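Local coordinates for protein CD160 antigen (Homo sapiens, PDB 6NGG) that acts as an immunoglobulin-domain receptor on immune cells, recognising MHC class I molecules and TNFRSF14 and delivering stimulatory or inhibitory signals that regulate activation, at residues 20-25 with 64-68; 31-37 with 48-54; 81-87 with 99-105. The protein carries 1 engineered substitution. All coordinates share one frame; numbering follows the deposited sequence.

Interaction 1: residues 20-25 with 64-68; sequences TVWHKK and GEISS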
loop_
_atom_site.group_PDB
_atom_site.type_symbol
_atom_site.label_atom_id
_atom_site.label_comp_id
_atom_site.label_asym_id
_atom_site.label_seq_id
_atom_site.Cartn_x
_atom_site.Cartn_y
_atom_site.Cartn_z
ATOM N N THR A 20 -3.529 3.150 2.633
ATOM C CA THR A 20 -3.910 4.470 3.128
ATOM C C THR A 20 -3.487 4.591 4.557
ATOM O O THR A 20 -3.880 3.769 5.418
ATOM C CB THR A 20 -5.402 4.721 3.004
ATOM O OG1 THR A 20 -5.779 4.388 1.719
ATOM C CG2 THR A 20 -5.740 6.169 3.244
ATOM N N VAL A 21 -2.563 5.484 4.772
ATOM C CA VAL A 21 -2.171 5.880 6.103
ATOM C C VAL A 21 -3.031 7.040 6.562
ATOM O O VAL A 21 -3.133 8.018 5.889
ATOM C CB VAL A 21 -0.684 6.338 6.135
ATOM C CG1 VAL A 21 -0.291 6.787 7.522
ATOM C CG2 VAL A 21 0.238 5.258 5.607
ATOM N N TRP A 22 -3.594 6.893 7.740
ATOM C CA TRP A 22 -4.376 7.910 8.395
ATOM C C TRP A 22 -3.518 8.556 9.484
ATOM O O TRP A 22 -2.736 7.876 10.196
ATOM C CB TRP A 22 -5.633 7.324 9.016
ATOM C CG TRP A 22 -6.482 6.678 7.932
ATOM C CD1 TRP A 22 -6.329 5.442 7.405
ATOM C CD2 TRP A 22 -7.540 7.294 7.228
ATOM N NE1 TRP A 22 -7.244 5.224 6.404
ATOM C CE2 TRP A 22 -7.996 6.360 6.260
ATOM C CE3 TRP A 22 -8.081 8.599 7.222
ATOM C CZ2 TRP A 22 -9.010 6.674 5.316
ATOM C CZ3 TRP A 22 -9.102 8.906 6.298
ATOM C CH2 TRP A 22 -9.583 7.925 5.391
ATOM N N HIS A 23 -3.639 9.864 9.557
ATOM C CA HIS A 23 -2.781 10.672 10.405
ATOM C C HIS A 23 -3.446 11.986 10.727
ATOM O O HIS A 23 -4.317 12.406 10.050
ATOM C CB HIS A 23 -1.467 10.925 9.680
ATOM C CG HIS A 23 -1.590 11.451 8.279
ATOM N ND1 HIS A 23 -1.889 12.759 7.995
ATOM C CD2 HIS A 23 -1.318 10.860 7.086
ATOM C CE1 HIS A 23 -1.877 12.939 6.681
ATOM N NE2 HIS A 23 -1.482 11.804 6.116
ATOM N N LYS A 24 -3.065 12.581 11.832
ATOM C CA LYS A 24 -3.381 13.979 12.070
ATOM C C LYS A 24 -2.937 14.874 10.969
ATOM O O LYS A 24 -1.871 14.649 10.329
ATOM C CB LYS A 24 -2.617 14.453 13.285
ATOM C CG LYS A 24 -3.475 14.615 14.460
ATOM C CD LYS A 24 -3.552 13.393 15.255
ATOM C CE LYS A 24 -3.661 13.846 16.702
ATOM N NZ LYS A 24 -3.893 12.642 17.546
ATOM N N LYS A 25 -3.664 15.958 10.829
ATOM C CA LYS A 25 -3.362 16.912 9.801
ATOM C C LYS A 25 -1.951 17.494 9.891
ATOM O O LYS A 25 -1.327 17.823 8.882
ATOM C CB LYS A 25 -4.439 18.004 9.764
ATOM C CG LYS A 25 -4.363 18.964 10.921
ATOM C CD LYS A 25 -5.516 19.955 10.939
ATOM C CE LYS A 25 -5.411 20.782 12.226
ATOM N NZ LYS A 25 -6.145 22.035 12.054
ATOM N N GLY A 64 -4.490 13.803 1.173
ATOM C CA GLY A 64 -5.685 14.157 1.968
ATOM C C GLY A 64 -5.292 14.967 3.205
ATOM O O GLY A 64 -4.146 14.976 3.620
ATOM N N GLU A 65 -6.284 15.600 3.802
ATOM C CA GLU A 65 -6.097 16.354 5.020
ATOM C C GLU A 65 -5.631 15.484 6.182
ATOM O O GLU A 65 -4.757 15.907 6.903
ATOM C CB GLU A 65 -7.363 17.121 5.397
ATOM C CG GLU A 65 -7.160 18.122 6.528
ATOM C CD GLU A 65 -8.397 18.986 6.795
ATOM O OE1 GLU A 65 -9.527 18.579 6.532
ATOM O OE2 GLU A 65 -8.236 20.088 7.285
ATOM N N ILE A 66 -6.227 14.297 6.362
ATOM C CA ILE A 66 -5.825 13.364 7.444
ATOM C C ILE A 66 -5.396 12.011 6.900
ATOM O O ILE A 66 -5.467 11.013 7.628
ATOM C CB ILE A 66 -7.000 13.105 8.440
ATOM C CG1 ILE A 66 -8.239 12.609 7.641
ATOM C CG2 ILE A 66 -7.352 14.351 9.273
ATOM C CD1 ILE A 66 -9.292 11.991 8.538
ATOM N N SER A 67 -5.015 11.954 5.619
ATOM C CA SER A 67 -4.604 10.718 5.013
ATOM C C SER A 67 -3.626 10.827 3.824
ATOM O O SER A 67 -3.485 11.814 3.170
ATOM C CB SER A 67 -5.871 9.908 4.571
ATOM O OG SER A 67 -6.484 10.586 3.477
ATOM N N SER A 68 -2.959 9.723 3.571
ATOM C CA SER A 68 -2.020 9.659 2.463
ATOM C C SER A 68 -2.172 8.318 1.790
ATOM O O SER A 68 -2.172 7.290 2.510
ATOM C CB SER A 68 -0.604 9.761 3.034
ATOM O OG SER A 68 -0.296 11.062 3.550
#

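Interaction 2: residues 31-37 with 48-54; sequences FVMFLCK and SLKQLRL. Engineered in segment 31-37: M33 (natural residue Val).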
loop_
_atom_site.group_PDB
_atom_site.type_symbol
_atom_site.label_atom_id
_atom_site.label_comp_id
_atom_site.label_asym_id
_atom_site.label_seq_id
_atom_site.Cartn_x
_atom_site.Cartn_y
_atom_site.Cartn_z
ATOM N N PHE A 31 7.114 10.090 6.622
ATOM C CA PHE A 31 7.005 8.612 6.591
ATOM C C PHE A 31 7.038 8.156 5.132
ATOM O O PHE A 31 6.675 8.903 4.240
ATOM C CB PHE A 31 5.752 8.041 7.315
ATOM C CG PHE A 31 4.453 8.570 6.815
ATOM C CD1 PHE A 31 3.819 8.010 5.664
ATOM C CD2 PHE A 31 3.840 9.621 7.470
ATOM C CE1 PHE A 31 2.640 8.499 5.198
ATOM C CE2 PHE A 31 2.624 10.121 6.979
ATOM C CZ PHE A 31 2.012 9.543 5.842
ATOM N N VAL A 32 7.497 6.935 4.919
ATOM C CA VAL A 32 7.406 6.242 3.641
ATOM C C VAL A 32 6.394 5.114 3.761
ATOM O O VAL A 32 6.324 4.418 4.770
ATOM C CB VAL A 32 8.793 5.726 3.179
ATOM C CG1 VAL A 32 9.398 4.749 4.191
ATOM C CG2 VAL A 32 8.744 5.100 1.805
ATOM N N MET A 33 5.594 4.976 2.707
ATOM C CA MET A 33 4.600 3.924 2.546
ATOM C C MET A 33 5.149 2.933 1.550
ATOM O O MET A 33 5.830 3.295 0.612
ATOM C CB MET A 33 3.284 4.484 1.989
ATOM C CG MET A 33 2.570 5.529 2.898
ATOM S SD MET A 33 1.045 6.324 2.122
ATOM C CE MET A 33 1.744 7.393 0.891
ATOM N N PHE A 34 4.810 1.673 1.733
ATOM C CA PHE A 34 5.241 0.620 0.806
ATOM C C PHE A 34 4.362 -0.634 0.905
ATOM O O PHE A 34 3.668 -0.854 1.831
ATOM C CB PHE A 34 6.751 0.319 1.009
ATOM C CG PHE A 34 7.172 0.063 2.477
ATOM C CD1 PHE A 34 7.440 1.117 3.347
ATOM C CD2 PHE A 34 7.325 -1.231 2.943
ATOM C CE1 PHE A 34 7.804 0.892 4.645
ATOM C CE2 PHE A 34 7.709 -1.472 4.250
ATOM C CZ PHE A 34 7.911 -0.398 5.110
ATOM N N LEU A 35 4.390 -1.412 -0.142
ATOM C CA LEU A 35 3.550 -2.569 -0.263
ATOM C C LEU A 35 4.493 -3.702 -0.541
ATOM O O LEU A 35 5.300 -3.620 -1.481
ATOM C CB LEU A 35 2.610 -2.361 -1.487
ATOM C CG LEU A 35 1.829 -3.649 -1.905
ATOM C CD1 LEU A 35 0.753 -3.969 -0.869
ATOM C CD2 LEU A 35 1.209 -3.543 -3.210
ATOM N N CYS A 36 4.366 -4.762 0.253
ATOM C CA CYS A 36 5.181 -5.979 0.068
ATOM C C CYS A 36 4.325 -7.208 -0.263
ATOM O O CYS A 36 3.128 -7.255 0.077
ATOM C CB CYS A 36 5.962 -6.244 1.364
ATOM S SG CYS A 36 7.253 -5.047 1.767
ATOM N N LYS A 37 4.945 -8.156 -0.976
ATOM C CA LYS A 37 4.353 -9.407 -1.400
ATOM C C LYS A 37 5.158 -10.572 -0.862
ATOM O O LYS A 37 6.315 -10.710 -1.204
ATOM C CB LYS A 37 4.266 -9.479 -2.897
ATOM C CG LYS A 37 3.570 -10.709 -3.425
ATOM C CD LYS A 37 3.520 -10.684 -4.953
ATOM C CE LYS A 37 2.829 -11.936 -5.431
ATOM N NZ LYS A 37 3.607 -13.154 -5.098
ATOM N N SER A 48 10.076 -3.954 -1.326
ATOM C CA SER A 48 8.691 -3.643 -1.683
ATOM C C SER A 48 8.475 -3.689 -3.157
ATOM O O SER A 48 9.372 -3.379 -3.913
ATOM C CB SER A 48 8.293 -2.211 -1.207
ATOM O OG SER A 48 8.986 -1.176 -1.946
ATOM N N LEU A 49 7.246 -3.937 -3.562
ATOM C CA LEU A 49 6.843 -3.757 -4.977
ATOM C C LEU A 49 6.741 -2.304 -5.369
ATOM O O LEU A 49 6.893 -1.971 -6.528
ATOM C CB LEU A 49 5.504 -4.385 -5.237
ATOM C CG LEU A 49 5.399 -5.864 -4.898
ATOM C CD1 LEU A 49 3.990 -6.338 -5.146
ATOM C CD2 LEU A 49 6.392 -6.662 -5.717
ATOM N N LYS A 50 6.442 -1.438 -4.417
ATOM C CA LYS A 50 6.306 -0.035 -4.667
ATOM C C LYS A 50 6.422 0.758 -3.346
ATOM O O LYS A 50 5.936 0.315 -2.324
ATOM C CB LYS A 50 4.988 0.218 -5.348
ATOM C CG LYS A 50 4.857 1.702 -5.680
ATOM C CD LYS A 50 3.692 2.036 -6.568
ATOM C CE LYS A 50 3.813 3.485 -7.003
ATOM N NZ LYS A 50 2.637 3.824 -7.829
ATOM N N GLN A 51 7.141 1.877 -3.353
ATOM C CA GLN A 51 7.251 2.729 -2.144
ATOM C C GLN A 51 6.918 4.148 -2.519
ATOM O O GLN A 51 6.954 4.476 -3.699
ATOM C CB GLN A 51 8.624 2.723 -1.555
ATOM C CG GLN A 51 9.796 3.100 -2.488
ATOM C CD GLN A 51 11.113 3.034 -1.772
ATOM O OE1 GLN A 51 11.897 2.170 -2.016
ATOM N NE2 GLN A 51 11.343 3.928 -0.866
ATOM N N LEU A 52 6.590 4.984 -1.544
ATOM C CA LEU A 52 6.204 6.338 -1.889
ATOM C C LEU A 52 6.318 7.216 -0.691
ATOM O O LEU A 52 5.798 6.849 0.376
ATOM C CB LEU A 52 4.755 6.358 -2.396
ATOM C CG LEU A 52 4.191 7.717 -2.780
ATOM C CD1 LEU A 52 4.968 8.346 -3.898
ATOM C CD2 LEU A 52 2.694 7.598 -3.078
ATOM N N ARG A 53 6.996 8.355 -0.873
ATOM C CA ARG A 53 7.016 9.472 0.121
ATOM C C ARG A 53 6.308 10.636 -0.544
ATOM O O ARG A 53 6.712 11.096 -1.578
ATOM C CB ARG A 53 8.447 9.891 0.495
ATOM C CG ARG A 53 9.379 8.724 0.831
ATOM C CD ARG A 53 10.860 9.087 0.850
ATOM N NE ARG A 53 11.527 8.483 2.014
ATOM C CZ ARG A 53 11.407 8.939 3.275
ATOM N NH1 ARG A 53 10.658 10.023 3.575
ATOM N NH2 ARG A 53 12.040 8.312 4.258
ATOM N N LEU A 54 5.229 11.099 0.034
ATOM C CA LEU A 54 4.327 11.965 -0.679
ATOM C C LEU A 54 4.622 13.418 -0.343
ATOM O O LEU A 54 4.733 13.787 0.827
ATOM C CB LEU A 54 2.905 11.556 -0.268
ATOM C CG LEU A 54 1.730 11.771 -1.202
ATOM C CD1 LEU A 54 1.949 11.301 -2.634
ATOM C CD2 LEU A 54 0.513 11.118 -0.539
#

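Interaction 3: residues 81-87 with 99-105; sequences HSGTYQC and QGHFFSI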
loop_
_atom_site.group_PDB
_atom_site.type_symbol
_atom_site.label_atom_id
_atom_site.label_comp_id
_atom_site.label_asym_id
_atom_site.label_seq_id
_atom_site.Cartn_x
_atom_site.Cartn_y
_atom_site.Cartn_z
ATOM N N HIS A 81 1.257 -12.625 -9.856
ATOM C CA HIS A 81 0.622 -11.792 -8.800
ATOM C C HIS A 81 -0.083 -12.515 -7.656
ATOM O O HIS A 81 -0.548 -11.845 -6.720
ATOM C CB HIS A 81 -0.341 -10.778 -9.454
ATOM C CG HIS A 81 0.323 -9.922 -10.450
ATOM N ND1 HIS A 81 0.168 -10.125 -11.798
ATOM C CD2 HIS A 81 1.245 -8.947 -10.314
ATOM C CE1 HIS A 81 0.935 -9.285 -12.457
ATOM N NE2 HIS A 81 1.575 -8.538 -11.580
ATOM N N SER A 82 -0.256 -13.828 -7.778
ATOM C CA SER A 82 -0.840 -14.649 -6.743
ATOM C C SER A 82 0.070 -14.591 -5.559
ATOM O O SER A 82 1.221 -14.849 -5.695
ATOM C CB SER A 82 -0.869 -16.138 -7.133
ATOM O OG SER A 82 -1.952 -16.408 -7.898
ATOM N N GLY A 83 -0.483 -14.318 -4.404
ATOM C CA GLY A 83 0.231 -14.375 -3.115
ATOM C C GLY A 83 -0.392 -13.473 -2.082
ATOM O O GLY A 83 -1.493 -12.959 -2.296
ATOM N N THR A 84 0.394 -13.169 -1.038
ATOM C CA THR A 84 -0.064 -12.534 0.162
ATOM C C THR A 84 0.647 -11.172 0.218
ATOM O O THR A 84 1.875 -11.111 -0.039
ATOM C CB THR A 84 0.239 -13.393 1.421
ATOM O OG1 THR A 84 -0.638 -14.534 1.438
ATOM C CG2 THR A 84 -0.078 -12.623 2.691
ATOM N N TYR A 85 -0.143 -10.129 0.395
ATOM C CA TYR A 85 0.352 -8.776 0.375
ATOM C C TYR A 85 0.124 -8.057 1.712
ATOM O O TYR A 85 -0.760 -8.383 2.470
ATOM C CB TYR A 85 -0.383 -7.979 -0.714
ATOM C CG TYR A 85 -0.146 -8.395 -2.156
ATOM C CD1 TYR A 85 -0.809 -9.517 -2.722
ATOM C CD2 TYR A 85 0.719 -7.700 -2.965
ATOM C CE1 TYR A 85 -0.620 -9.865 -4.055
ATOM C CE2 TYR A 85 0.894 -8.038 -4.319
ATOM C CZ TYR A 85 0.250 -9.167 -4.842
ATOM O OH TYR A 85 0.421 -9.543 -6.173
ATOM N N GLN A 86 0.917 -7.032 1.946
ATOM C CA GLN A 86 0.789 -6.197 3.122
ATOM C C GLN A 86 1.270 -4.808 2.809
ATOM O O GLN A 86 2.349 -4.632 2.222
ATOM C CB GLN A 86 1.598 -6.785 4.278
ATOM C CG GLN A 86 1.293 -6.087 5.599
ATOM C CD GLN A 86 2.060 -6.606 6.800
ATOM O OE1 GLN A 86 1.469 -6.671 7.898
ATOM N NE2 GLN A 86 3.331 -6.965 6.641
ATOM N N CYS A 87 0.446 -3.857 3.218
ATOM C CA CYS A 87 0.762 -2.412 3.244
ATOM C C CYS A 87 1.525 -2.107 4.543
ATOM O O CYS A 87 1.071 -2.488 5.643
ATOM C CB CYS A 87 -0.529 -1.584 3.285
ATOM S SG CYS A 87 -1.583 -1.688 1.791
ATOM N N GLN A 99 1.705 -1.483 10.295
ATOM C CA GLN A 99 1.508 -2.577 9.359
ATOM C C GLN A 99 0.025 -2.652 9.110
ATOM O O GLN A 99 -0.770 -2.468 10.036
ATOM C CB GLN A 99 1.862 -3.885 10.023
ATOM C CG GLN A 99 3.293 -4.152 10.366
ATOM C CD GLN A 99 3.353 -5.438 11.178
ATOM O OE1 GLN A 99 3.687 -5.429 12.367
ATOM N NE2 GLN A 99 2.952 -6.544 10.558
ATOM N N GLY A 100 -0.339 -2.985 7.897
ATOM C CA GLY A 100 -1.684 -3.315 7.584
ATOM C C GLY A 100 -1.985 -4.776 7.790
ATOM O O GLY A 100 -1.098 -5.568 8.130
ATOM N N HIS A 101 -3.233 -5.164 7.534
ATOM C CA HIS A 101 -3.600 -6.600 7.608
ATOM C C HIS A 101 -3.163 -7.280 6.346
ATOM O O HIS A 101 -3.071 -6.649 5.317
ATOM C CB HIS A 101 -5.116 -6.777 7.724
ATOM C CG HIS A 101 -5.650 -6.304 9.023
ATOM N ND1 HIS A 101 -6.803 -5.563 9.136
ATOM C CD2 HIS A 101 -5.176 -6.461 10.280
ATOM C CE1 HIS A 101 -7.026 -5.296 10.411
ATOM N NE2 HIS A 101 -6.052 -5.827 11.123
ATOM N N PHE A 102 -2.975 -8.581 6.387
ATOM C CA PHE A 102 -2.519 -9.321 5.196
ATOM C C PHE A 102 -3.711 -9.547 4.295
ATOM O O PHE A 102 -4.776 -9.790 4.813
ATOM C CB PHE A 102 -1.937 -10.677 5.663
ATOM C CG PHE A 102 -0.620 -10.536 6.399
ATOM C CD1 PHE A 102 0.525 -10.259 5.710
ATOM C CD2 PHE A 102 -0.538 -10.673 7.775
ATOM C CE1 PHE A 102 1.732 -10.122 6.351
ATOM C CE2 PHE A 102 0.684 -10.499 8.436
ATOM C CZ PHE A 102 1.820 -10.242 7.717
ATOM N N PHE A 103 -3.556 -9.473 2.960
ATOM C CA PHE A 103 -4.613 -9.907 2.076
ATOM C C PHE A 103 -4.059 -10.686 0.929
ATOM O O PHE A 103 -2.827 -10.664 0.721
ATOM C CB PHE A 103 -5.432 -8.674 1.601
ATOM C CG PHE A 103 -4.631 -7.643 0.864
ATOM C CD1 PHE A 103 -3.894 -6.671 1.567
ATOM C CD2 PHE A 103 -4.596 -7.631 -0.535
ATOM C CE1 PHE A 103 -3.190 -5.699 0.864
ATOM C CE2 PHE A 103 -3.885 -6.659 -1.227
ATOM C CZ PHE A 103 -3.192 -5.683 -0.507
ATOM N N SER A 104 -4.908 -11.325 0.127
ATOM C CA SER A 104 -4.339 -12.195 -0.932
ATOM C C SER A 104 -5.034 -11.988 -2.210
ATOM O O SER A 104 -6.273 -11.697 -2.228
ATOM C CB SER A 104 -4.490 -13.703 -0.587
ATOM O OG SER A 104 -4.144 -13.954 0.735
ATOM N N ILE A 105 -4.232 -12.155 -3.267
ATOM C CA ILE A 105 -4.673 -12.281 -4.611
ATOM C C ILE A 105 -4.476 -13.752 -5.005
ATOM O O ILE A 105 -3.377 -14.330 -4.816
ATOM C CB ILE A 105 -3.856 -11.414 -5.588
ATOM C CG1 ILE A 105 -4.294 -9.987 -5.596
ATOM C CG2 ILE A 105 -4.094 -11.810 -7.034
ATOM C CD1 ILE A 105 -4.343 -9.339 -4.287
HETATM O O HOH W 1 -2.152 -4.370 4.275
#

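Interaction 1: residues 20-25 with 64-68
V21 and S68 form an antiparallel hydrogen-bonded pair, V21 N to S68 O and S68 N to V21 O each spanning 2.9 Å, and W22 lies opposite S67 as the adjacent non-hydrogen-bonded pair. One residue further, where 20-25 is no longer strand, H23 N still binds I66 O at 2.9 Å; its N-H is nearly straight at the hydrogen (167°) but comes from above the carbonyl plane.

W22 and S67 project from the same face of the sheet. The CB of S67 sits over the six-membered ring of the indole, 3.9 Å from its centroid, a CH-pi contact made toward the rim. I66 meets the same ring differently: its CD1 lies in the ring plane at the edge, 3.8 Å from W22 CZ3, with the two side chains running obliquely to each other. The indole NE1 is bonded to T5 OG1 of strand 3-11.

On the side of S68, H23 folds back across the backbone of 66-67. Its CG stands between the backbone N and the carbonyl carbon (chi1 51°), which lays one ring face over I66 C and S67 N. NE2 then reaches S68 OG at 2.9 Å, with S68 OG at the ring edge, while ND1 donates to K24 O at 3.0 Å. With both nitrogens bonded, the imidazole is fixed in rotation. R56 NH1 also bonds S68 OG, so a nearby guanidinium probably influences how this buried imidazole is polarised.

The ladder belongs to the three-stranded sheet of the Ig-like V-type domain, where the outer strand 67-74 pairs with the central strand 14-22, whose other neighbour is 3-11, as in an immunoglobulin beta-sandwich.

Interaction 2: residues 31-37 with 48-54
M33 and L52 face each other as an antiparallel hydrogen-bonded pair, with M33 N to L52 O at 3.0 Å and almost straight (175°), and L52 N returning to M33 O at 2.8 Å. Beside them F34 and Q51 make the non-hydrogen-bonded pair, where the CA hydrogen of F34 approaches K50 O and that of Q51 approaches M33 O in CA-H...O contacts. Toward S48 the ladder becomes irregular: L35 N reaches K50 O over a longer 3.2 Å, whereas L35 O receives the N-H of L49, not that of K50.

The side chains divide between two faces. M33, an engineered residue that is Val in the natural sequence, runs alongside L52 in the same direction. A bend at its last torsion (chi3 -72°) carries CE to 4.1 Å from L52 CD2, and L54 CD2 closes on the same methyl. Near the 49 end, L49 CD1 packs on K37 CB at 3.9 Å and more loosely on L35 CD2.

On the face of F34, the CB of S48 packs against F34 CB at 3.7 Å, and Q51 CB flanks it. Near the 53 end, R53 crosses V32: its CG touches V32 CG2 at 3.8 Å, and V32 CB stands over one face of the guanidinium, toward its rim.

Second-shell bonds position several of these groups. S48 OG is held by P45 O, K50 NZ by M71 O, and C36, whose sulfur lies against S48 CA, is joined by a disulfide to C43. Strand 50-52 is the outermost strand here of the five-stranded sheet; strand 31-37 lies between it and strand 83-91, and its F31, M33 and L35 side chains press onto strands 14-22 and 67-74 of the opposing sheet.

Interaction 3: residues 81-87 with 99-105
Q86 stacks on F102 across the hairpin, beginning at its CB, which rests against F102 CD1 and CE1. Its CG, anti to the backbone N (chi1 -170°), passes G100 O at 3.5 Å, and CD comes to F102 CE1. The amide lies at 28° to the phenyl plane; NE2 hangs above the ring plane just beyond CE1, and OE1 lies above the same face toward the rim. In the orientation modelled, OE1 accepts the N-H of Q99 NE2 at 3.0 Å, the two amide planes standing nearly perpendicular, but it also lies 2.8 Å from G100 O, another acceptor, so the assignment of the Q86 amide is somewhat doubtful.

The face bearing Y85, F103 and I105 turns to the interior of the sandwich. Y85 CB sits over the F103 ring, 3.9 Å from its centroid, in a CH-pi contact; the two rings are near parallel but barely overlap. Y85 CE1 meets I105 CD1 at 3.8 Å, and Y85 OH donates to H81 O at 2.6 Å, tying the ring's far end to the 3-10 turn before the strand, the tyrosine corner familiar from immunoglobulin domains.

Paired N-H...O bonds join G83 with I105 and Y85 with F103. Beyond F103, a water links C87 N to H101 O before G100 N closes on C87 O at 2.7 Å.

This hairpin of strands 83-91 and 97-107 lies between strands 31-37 and 113-116; Y85, F103 and I105 reach L17 of strand 14-22 in the facing sheet, and the disulfide from C87 to C19 bridges the sandwich.

From the N terminus, the chain leaves strand 14-22 at 20-25, crosses to the other sheet as 31-37, and pairs with 48-54 in interaction 2, closing a short loop. It then returns to the first sheet at 64-68, where interaction 1 closes a longer loop that encloses interaction 2. Interaction 3 follows in series, closing the hairpin 83-91/97-107; none of the three crosses another. Interactions 1 and 2 touch through the sandwich interior, V21 and S68 packing on M33. Interactions 2 and 3 share a sheet, C36 N probably bonding Q86 O. Interactions 1 and 3 do not touch and lie on opposite sides of the domain's centre.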